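Local coordinates for 3-oxo-tetronate kinase (Salmonella typhimurium, PDB 3DQQ), which probably catalyses the ATP-dependent phosphorylation of 3-oxo-tetronate, a four-carbon acid sugar, to 3-oxo-tetronate 4-phosphate, at residues A334-A337 with V338-F342. Numbering follows the deposited sequence.
Sequences ASHA and VEALF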
ATOM      1  N   ALA A 334       8.326   5.469   3.147  1.00 63.11           N
ATOM      2  CA  ALA A 334       9.116   6.366   4.018  1.00 60.95           C
ATOM      3  C   ALA A 334       9.120   7.808   3.520  1.00 58.30           C
ATOM      4  O   ALA A 334       9.378   8.078   2.368  1.00 57.99           O
ATOM      5  CB  ALA A 334      10.528   5.863   4.202  1.00 60.16           C
ATOM      6  N   SER A 335       8.821   8.738   4.408  1.00 55.90           N
ATOM      7  CA  SER A 335       8.654  10.131   4.024  1.00 54.61           C
ATOM      8  C   SER A 335       9.937  10.789   3.552  1.00 52.40           C
ATOM      9  O   SER A 335      11.060  10.318   3.830  1.00 52.20           O
ATOM     10  CB  SER A 335       8.145  10.930   5.198  1.00 53.42           C
ATOM     11  OG  SER A 335       9.138  10.962   6.170  1.00 51.81           O
ATOM     12  N   HIS A 336       9.756  11.901   2.851  1.00 50.47           N
ATOM     13  CA  HIS A 336      10.878  12.689   2.412  1.00 47.75           C
ATOM     14  C   HIS A 336      11.810  13.020   3.587  1.00 45.84           C
ATOM     15  O   HIS A 336      13.018  12.963   3.426  1.00 45.37           O
ATOM     16  CB  HIS A 336      10.436  13.965   1.666  1.00 49.20           C
ATOM     17  CG  HIS A 336      11.586  14.878   1.346  1.00 53.33           C
ATOM     18  ND1 HIS A 336      11.969  15.931   2.175  1.00 59.96           N
ATOM     19  CD2 HIS A 336      12.514  14.828   0.348  1.00 58.92           C
ATOM     20  CE1 HIS A 336      13.059  16.507   1.680  1.00 60.96           C
ATOM     21  NE2 HIS A 336      13.407  15.858   0.572  1.00 61.80           N
ATOM     22  N   ALA A 337      11.271  13.325   4.765  1.00 43.31           N
ATOM     23  CA  ALA A 337      12.111  13.733   5.895  1.00 42.29           C
ATOM     24  C   ALA A 337      12.989  12.586   6.406  1.00 40.79           C
ATOM     25  O   ALA A 337      14.151  12.772   6.722  1.00 39.50           O
ATOM     26  CB  ALA A 337      11.273  14.299   7.021  1.00 41.02           C
ATOM     27  N   VAL A 338      12.415  11.400   6.488  1.00 40.03           N
ATOM     28  CA  VAL A 338      13.184  10.216   6.786  1.00 39.55           C
ATOM     29  C   VAL A 338      14.230   9.940   5.681  1.00 39.28           C
ATOM     30  O   VAL A 338      15.390   9.700   5.996  1.00 39.64           O
ATOM     31  CB  VAL A 338      12.266   8.994   7.005  1.00 39.17           C
ATOM     32  CG1 VAL A 338      13.072   7.713   7.048  1.00 38.29           C
ATOM     33  CG2 VAL A 338      11.504   9.166   8.288  1.00 37.24           C
ATOM     34  N   GLU A 339      13.873  10.000   4.404  1.00 38.41           N
ATOM     35  CA  GLU A 339      14.918   9.831   3.385  1.00 38.51           C
ATOM     36  C   GLU A 339      16.015  10.894   3.512  1.00 37.32           C
ATOM     37  O   GLU A 339      17.166  10.589   3.423  1.00 37.97           O
ATOM     38  CB  GLU A 339      14.347   9.815   1.959  1.00 39.75           C
ATOM     39  CG  GLU A 339      13.367   8.632   1.650  1.00 44.89           C
ATOM     40  CD  GLU A 339      13.878   7.231   2.127  1.00 52.76           C
ATOM     41  OE1 GLU A 339      14.775   6.640   1.499  1.00 60.20           O
ATOM     42  OE2 GLU A 339      13.383   6.685   3.135  1.00 58.55           O
ATOM     43  N   ALA A 340      15.672  12.136   3.772  1.00 36.08           N
ATOM     44  CA  ALA A 340      16.674  13.149   3.992  1.00 35.20           C
ATOM     45  C   ALA A 340      17.589  12.755   5.146  1.00 34.71           C
ATOM     46  O   ALA A 340      18.794  13.029   5.107  1.00 34.82           O
ATOM     47  CB  ALA A 340      16.018  14.500   4.257  1.00 34.01           C
ATOM     48  N   LEU A 341      17.036  12.128   6.184  1.00 34.54           N
ATOM     49  CA  LEU A 341      17.864  11.724   7.322  1.00 34.76           C
ATOM     50  C   LEU A 341      18.852  10.651   6.876  1.00 35.56           C
ATOM     51  O   LEU A 341      20.061  10.793   7.127  1.00 35.84           O
ATOM     52  CB  LEU A 341      17.057  11.206   8.507  1.00 34.29           C
ATOM     53  CG  LEU A 341      17.917  10.588   9.616  1.00 33.43           C
ATOM     54  CD1 LEU A 341      18.367  11.635  10.642  1.00 29.88           C
ATOM     55  CD2 LEU A 341      17.193   9.449  10.255  1.00 32.83           C
ATOM     56  N   PHE A 342      18.343   9.599   6.228  1.00 35.48           N
ATOM     57  CA  PHE A 342      19.197   8.511   5.751  1.00 35.80           C
ATOM     58  C   PHE A 342      20.340   9.011   4.869  1.00 36.05           C
ATOM     59  O   PHE A 342      21.473   8.493   4.881  1.00 35.94           O
ATOM     60  CB  PHE A 342      18.381   7.479   4.977  1.00 36.39           C
ATOM     61  CG  PHE A 342      17.744   6.445   5.847  1.00 36.55           C
ATOM     62  CD1 PHE A 342      18.504   5.666   6.685  1.00 38.34           C
ATOM     63  CD2 PHE A 342      16.385   6.241   5.829  1.00 39.19           C
ATOM     64  CE1 PHE A 342      17.916   4.696   7.497  1.00 37.87           C
ATOM     65  CE2 PHE A 342      15.794   5.261   6.645  1.00 38.90           C
ATOM     66  CZ  PHE A 342      16.575   4.497   7.477  1.00 37.26           C
TER
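The imidazole of H336 approaches the A340 methyl obliquely, one helical turn on, with CE1 of H336 4.4 Å from CB of A340, a loose touch. A second flat group, the E339 carboxylate, doubles back to the start of the helix: its chain is bent at chi2 (-46°), which brings OE2 of E339 against the CB of A334. The second oxygen, OE1, is hydrogen-bonded to the hydroxyl of T364, which ties the first turn of this helix to helix 362-371. A334 also meets V338, its CB 4.2 Å from CG1 of V338.

S335 holds the N-cap. With chi1 at 67°, OG of S335 sits between its own backbone N and carbonyl carbon and accepts a weak but straight bond from N of V338, at 3.3 Å; CG2 of V338 rests beside the same oxygen. Regular helical bonding starts at once: E339 N to S335 O is 2.9 Å, and A340 N to H336 O is 2.8 Å.

L341 turns to helix 288-304. This is a serine-capped helix start in the nucleotide-binding C-terminal domain, linked through E339 to T364, a probable ATP-site residue.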